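Local coordinates for protein FimX (Pseudomonas aeruginosa PAO1, PDB 3HVA) that acts as a c-di-GMP receptor with GGDEF and EAL domains, possibly with c-di-GMP phosphodiesterase activity, and is represented here by its GGDEF domain, at residues A[51-56]-A[132-137]; A[71-76]-A[120-125]. All blocks are in the same frame, centred on the assembly; numbering follows the deposited sequence.

Contact 1 of 2, residues A[51-56]-A[132-137]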
loop_
_atom_site.group_PDB
_atom_site.type_symbol
_atom_site.label_atom_id
_atom_site.label_comp_id
_atom_site.label_asym_id
_atom_site.label_seq_id
_atom_site.Cartn_x
_atom_site.Cartn_y
_atom_site.Cartn_z
ATOM N N HIS A 51 1.464 5.359 -1.183
ATOM C CA HIS A 51 0.992 6.453 -2.022
ATOM C C HIS A 51 1.324 6.165 -3.478
ATOM O O HIS A 51 2.422 5.701 -3.786
ATOM C CB HIS A 51 1.686 7.765 -1.642
ATOM C CG HIS A 51 1.164 8.401 -0.391
ATOM N ND1 HIS A 51 -0.171 8.677 -0.194
ATOM C CD2 HIS A 51 1.808 8.847 0.713
ATOM C CE1 HIS A 51 -0.331 9.249 0.986
ATOM N NE2 HIS A 51 0.855 9.364 1.557
ATOM N N LEU A 52 0.386 6.439 -4.377
ATOM C CA LEU A 52 0.742 6.551 -5.784
ATOM C C LEU A 52 1.258 7.967 -5.983
ATOM O O LEU A 52 0.524 8.932 -5.779
ATOM C CB LEU A 52 -0.454 6.300 -6.699
ATOM C CG LEU A 52 -0.216 6.774 -8.138
ATOM C CD1 LEU A 52 1.053 6.151 -8.704
ATOM C CD2 LEU A 52 -1.408 6.477 -9.034
ATOM N N ASN A 53 2.525 8.091 -6.361
ATOM C CA ASN A 53 3.131 9.404 -6.538
ATOM C C ASN A 53 2.555 10.158 -7.731
ATOM O O ASN A 53 2.278 9.569 -8.775
ATOM C CB ASN A 53 4.652 9.282 -6.670
ATOM C CG ASN A 53 5.334 9.024 -5.341
ATOM O OD1 ASN A 53 6.371 8.365 -5.277
ATOM N ND2 ASN A 53 4.750 9.545 -4.269
ATOM N N GLY A 54 2.373 11.464 -7.564
ATOM C CA GLY A 54 1.888 12.322 -8.628
ATOM C C GLY A 54 0.495 11.986 -9.125
ATOM O O GLY A 54 0.180 12.203 -10.295
ATOM N N TYR A 55 -0.343 11.458 -8.237
ATOM C CA TYR A 55 -1.714 11.101 -8.593
ATOM C C TYR A 55 -2.495 12.259 -9.219
ATOM O O TYR A 55 -3.174 12.071 -10.227
ATOM C CB TYR A 55 -2.466 10.542 -7.380
ATOM C CG TYR A 55 -3.966 10.463 -7.568
ATOM C CD1 TYR A 55 -4.519 9.707 -8.593
ATOM C CD2 TYR A 55 -4.830 11.136 -6.714
ATOM C CE1 TYR A 55 -5.891 9.632 -8.769
ATOM C CE2 TYR A 55 -6.203 11.065 -6.879
ATOM C CZ TYR A 55 -6.728 10.311 -7.908
ATOM O OH TYR A 55 -8.092 10.237 -8.078
ATOM N N PRO A 56 -2.405 13.461 -8.622
ATOM C CA PRO A 56 -3.137 14.613 -9.159
ATOM C C PRO A 56 -2.856 14.855 -10.639
ATOM O O PRO A 56 -3.780 15.125 -11.405
ATOM C CB PRO A 56 -2.602 15.781 -8.327
ATOM C CG PRO A 56 -2.212 15.162 -7.035
ATOM C CD PRO A 56 -1.692 13.796 -7.377
ATOM N N GLN A 132 4.024 6.517 -16.668
ATOM C CA GLN A 132 4.998 5.977 -15.728
ATOM C C GLN A 132 4.644 6.479 -14.332
ATOM O O GLN A 132 3.985 7.508 -14.190
ATOM C CB GLN A 132 6.407 6.422 -16.137
ATOM C CG GLN A 132 7.531 6.004 -15.200
ATOM C CD GLN A 132 7.939 7.105 -14.238
ATOM O OE1 GLN A 132 8.948 6.992 -13.541
ATOM N NE2 GLN A 132 7.162 8.182 -14.205
ATOM N N ALA A 133 5.063 5.751 -13.301
ATOM C CA ALA A 133 4.731 6.134 -11.933
ATOM C C ALA A 133 5.677 5.532 -10.902
ATOM O O ALA A 133 6.239 4.455 -11.103
ATOM C CB ALA A 133 3.287 5.759 -11.608
ATOM N N THR A 134 5.844 6.248 -9.795
ATOM C CA THR A 134 6.626 5.761 -8.671
ATOM C C THR A 134 5.733 5.753 -7.438
ATOM O O THR A 134 4.684 6.398 -7.423
ATOM C CB THR A 134 7.844 6.657 -8.403
ATOM O OG1 THR A 134 7.418 7.861 -7.756
ATOM C CG2 THR A 134 8.553 7.004 -9.707
ATOM N N LEU A 135 6.144 5.026 -6.405
ATOM C CA LEU A 135 5.358 4.941 -5.182
ATOM C C LEU A 135 6.100 5.550 -4.002
ATOM O O LEU A 135 7.328 5.615 -3.992
ATOM C CB LEU A 135 5.016 3.483 -4.867
ATOM C CG LEU A 135 4.444 2.654 -6.015
ATOM C CD1 LEU A 135 4.216 1.224 -5.567
ATOM C CD2 LEU A 135 3.153 3.265 -6.523
ATOM N N SER A 136 5.342 6.003 -3.011
ATOM C CA SER A 136 5.910 6.434 -1.741
ATOM C C SER A 136 5.359 5.538 -0.642
ATOM O O SER A 136 4.157 5.535 -0.375
ATOM C CB SER A 136 5.573 7.897 -1.458
ATOM O OG SER A 136 6.345 8.759 -2.275
ATOM N N ILE A 137 6.240 4.770 -0.013
ATOM C CA ILE A 137 5.812 3.763 0.947
ATOM C C ILE A 137 6.196 4.106 2.379
ATOM O O ILE A 137 7.376 4.231 2.707
ATOM C CB ILE A 137 6.381 2.377 0.595
ATOM C CG1 ILE A 137 5.971 1.984 -0.827
ATOM C CG2 ILE A 137 5.909 1.338 1.598
ATOM C CD1 ILE A 137 6.477 0.626 -1.256
#
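The end of strand 45-52 pairs antiparallel with the start of strand 135-142, two neighbouring inner strands of the mixed sheet that forms the core of the GGDEF domain, a family of the nucleotide cyclase clan. His51 and Ser136 form the hydrogen-bonded pair: His51 N gives a nearly straight bond to Ser136 O (2.8 Å, 174°), and Ser136 N returns one to His51 O at 3.0 Å. Leu52 and Leu135 follow as the non-hydrogen-bonded pair, and His51 O also takes a CA-H...O contact from Leu135 CA at 3.3 Å. Beyond the paired residues, Asn53 N reaches Thr134 O at 2.9 Å, lying in the carbonyl plane but in a bent bond (149°). The chain then makes a type II turn from Leu52 to Tyr55, with Gly54 at positive phi and as N-cap of helix 55-82.

The two faces differ in chemistry. On that of Leu52 and Leu135, CG of Leu52 anti to the backbone N (chi1 164°) carries the CD1 methyl across to Ala133 CB at 3.7 Å and, more loosely, to Leu135 CD2 at 4.2 Å. Leu135 continues onto Leu115, Leu116 and Val119 of helix 105-120. On the other face the CB atoms of His51 and Ser136 lie 3.9 Å apart against helix 149-164, where His51 NE2 is hydrogen-bonded to Asp161. The Asn53 side chain crosses that of Thr134 at a slant, its amide set close to the hydroxyls of Thr134 and Ser136.

Main-chain bonds thus fix the register where strand 45-52 ends and strand 135-142 begins, while methyl packing faces one helix layer and polar groups gather toward the other.

Contact 2 of 2, residues A[71-76]-A[120-125]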
loop_
_atom_site.group_PDB
_atom_site.type_symbol
_atom_site.label_atom_id
_atom_site.label_comp_id
_atom_site.label_asym_id
_atom_site.label_seq_id
_atom_site.Cartn_x
_atom_site.Cartn_y
_atom_site.Cartn_z
ATOM N N LEU A 71 -4.759 1.984 -11.713
ATOM C CA LEU A 71 -4.929 1.376 -10.396
ATOM C C LEU A 71 -5.085 -0.140 -10.493
ATOM O O LEU A 71 -4.496 -0.882 -9.710
ATOM C CB LEU A 71 -6.122 1.998 -9.663
ATOM C CG LEU A 71 -5.930 3.427 -9.154
ATOM C CD1 LEU A 71 -7.173 3.892 -8.423
ATOM C CD2 LEU A 71 -4.713 3.525 -8.245
ATOM N N GLY A 72 -5.871 -0.593 -11.463
ATOM C CA GLY A 72 -6.063 -2.016 -11.675
ATOM C C GLY A 72 -4.760 -2.724 -11.995
ATOM O O GLY A 72 -4.508 -3.832 -11.523
ATOM N N GLN A 73 -3.933 -2.076 -12.809
ATOM C CA GLN A 73 -2.621 -2.604 -13.152
ATOM C C GLN A 73 -1.704 -2.557 -11.937
ATOM O O GLN A 73 -0.987 -3.513 -11.645
ATOM C CB GLN A 73 -2.003 -1.795 -14.295
ATOM C CG GLN A 73 -2.713 -1.942 -15.631
ATOM C CD GLN A 73 -2.063 -1.117 -16.727
ATOM O OE1 GLN A 73 -0.840 -0.982 -16.775
ATOM N NE2 GLN A 73 -2.881 -0.562 -17.613
ATOM N N LEU A 74 -1.738 -1.431 -11.232
ATOM C CA LEU A 74 -0.893 -1.213 -10.064
ATOM C C LEU A 74 -1.159 -2.271 -8.999
ATOM O O LEU A 74 -0.232 -2.774 -8.362
ATOM C CB LEU A 74 -1.143 0.187 -9.500
ATOM C CG LEU A 74 -0.100 0.821 -8.577
ATOM C CD1 LEU A 74 1.299 0.679 -9.159
ATOM C CD2 LEU A 74 -0.443 2.286 -8.326
ATOM N N ALA A 75 -2.430 -2.609 -8.813
ATOM C CA ALA A 75 -2.823 -3.624 -7.844
ATOM C C ALA A 75 -2.358 -5.006 -8.280
ATOM O O ALA A 75 -1.912 -5.809 -7.463
ATOM C CB ALA A 75 -4.323 -3.617 -7.653
ATOM N N GLY A 76 -2.479 -5.280 -9.575
ATOM C CA GLY A 76 -2.067 -6.556 -10.126
ATOM C C GLY A 76 -0.580 -6.800 -9.964
ATOM O O GLY A 76 -0.136 -7.947 -9.884
ATOM N N GLU A 120 8.356 1.544 -10.574
ATOM C CA GLU A 120 9.184 2.604 -11.148
ATOM C C GLU A 120 9.638 2.274 -12.567
ATOM O O GLU A 120 9.772 3.163 -13.408
ATOM C CB GLU A 120 10.404 2.886 -10.264
ATOM C CG GLU A 120 11.540 3.576 -11.012
ATOM C CD GLU A 120 12.671 4.024 -10.107
ATOM O OE1 GLU A 120 12.446 4.924 -9.271
ATOM O OE2 GLU A 120 13.791 3.490 -10.247
ATOM N N ASN A 121 9.875 0.992 -12.825
ATOM C CA ASN A 121 10.343 0.552 -14.132
ATOM C C ASN A 121 9.226 -0.033 -14.991
ATOM O O ASN A 121 9.491 -0.725 -15.974
ATOM C CB ASN A 121 11.474 -0.469 -13.980
ATOM C CG ASN A 121 12.697 0.113 -13.298
ATOM O OD1 ASN A 121 13.326 1.040 -13.808
ATOM N ND2 ASN A 121 13.045 -0.437 -12.142
ATOM N N HIS A 122 7.980 0.246 -14.622
ATOM C CA HIS A 122 6.847 -0.280 -15.372
ATOM C C HIS A 122 6.141 0.786 -16.204
ATOM O O HIS A 122 5.803 1.858 -15.705
ATOM C CB HIS A 122 5.842 -0.968 -14.447
ATOM C CG HIS A 122 4.760 -1.702 -15.179
ATOM N ND1 HIS A 122 3.582 -1.100 -15.567
ATOM C CD2 HIS A 122 4.688 -2.984 -15.603
ATOM C CE1 HIS A 122 2.827 -1.984 -16.194
ATOM N NE2 HIS A 122 3.473 -3.135 -16.231
ATOM N N LEU A 123 5.919 0.472 -17.476
ATOM C CA LEU A 123 5.182 1.351 -18.369
ATOM C C LEU A 123 3.713 0.943 -18.383
ATOM O O LEU A 123 3.384 -0.212 -18.651
ATOM C CB LEU A 123 5.761 1.282 -19.782
ATOM C CG LEU A 123 5.392 2.433 -20.716
ATOM C CD1 LEU A 123 6.006 3.722 -20.204
ATOM C CD2 LEU A 123 5.845 2.150 -22.141
ATOM N N PHE A 124 2.835 1.895 -18.088
ATOM C CA PHE A 124 1.402 1.630 -18.060
ATOM C C PHE A 124 0.741 2.034 -19.373
ATOM O O PHE A 124 0.978 3.129 -19.883
ATOM C CB PHE A 124 0.742 2.377 -16.897
ATOM C CG PHE A 124 1.212 1.932 -15.540
ATOM C CD1 PHE A 124 2.193 2.641 -14.865
ATOM C CD2 PHE A 124 0.671 0.810 -14.937
ATOM C CE1 PHE A 124 2.627 2.235 -13.617
ATOM C CE2 PHE A 124 1.100 0.400 -13.689
ATOM C CZ PHE A 124 2.079 1.114 -13.027
ATOM N N GLU A 125 -0.083 1.147 -19.923
ATOM C CA GLU A 125 -0.864 1.478 -21.109
ATOM C C GLU A 125 -2.258 1.914 -20.682
ATOM O O GLU A 125 -3.042 1.104 -20.190
ATOM C CB GLU A 125 -0.999 0.278 -22.044
ATOM C CG GLU A 125 -0.140 -0.920 -21.705
ATOM C CD GLU A 125 -0.780 -2.213 -22.172
ATOM O OE1 GLU A 125 -1.882 -2.538 -21.682
ATOM O OE2 GLU A 125 -0.188 -2.902 -23.029
#
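Polar contact between helix 55-82 and the strand that follows helix 105-120 runs through Gln73. Its extended side chain brings NE2 to the backbone carbonyl Glu125 O at 3.1 Å. The bond is bent (144°): the acceptor lies in the plane of the Gln73 amide, but the donor stands 42° above the carbonyl plane of Glu125 and so misses the lone pairs.

Gln73 meets the Phe124 ring at its rim. Gln73 OE1 approaches CD2 at 3.0 Å, near the ring plane, and Gln73 CB packs in plane against the same edge, 3.8 Å from CE2; amide and ring planes are turned 41° apart. The imidazole of His122, from the same segment, turns an edge to one face of the ring.

Apolar packing is slighter: Leu74 CD1 touches Phe124 CZ at 4.0 Å. With CG anti to the carbonyl carbon, Phe124 directs its ring to the helix, where Leu70 touches it as well.

A single amide therefore serves two purposes: its NH2 reaches a strand carbonyl at an imperfect angle, while its oxygen lies at the C-H edge of the phenyl ring, which would favour an electronegative neighbour.

How the contacts relate
Segment 51-56 of contact 1 runs into the start of helix 55-82, contact 2 uses the helix further along, and their centres are about 11 Å apart. Contact 1 belongs to the central sheet, with main-chain bonding between inner strands; contact 2 lies farther out, about 14 Å from the chain centre against 11 Å, and joins the helix to a small two-stranded sheet through one side-chain bond and a ring. Four of the seven touching residues are buried in contact 1, two of five in contact 2. They meet through hydrophobic atoms: Leu74 lies against both Leu52 and Leu135, and Phe124 touches Ala133, so the apolar face of contact 1 runs into the packing of contact 2.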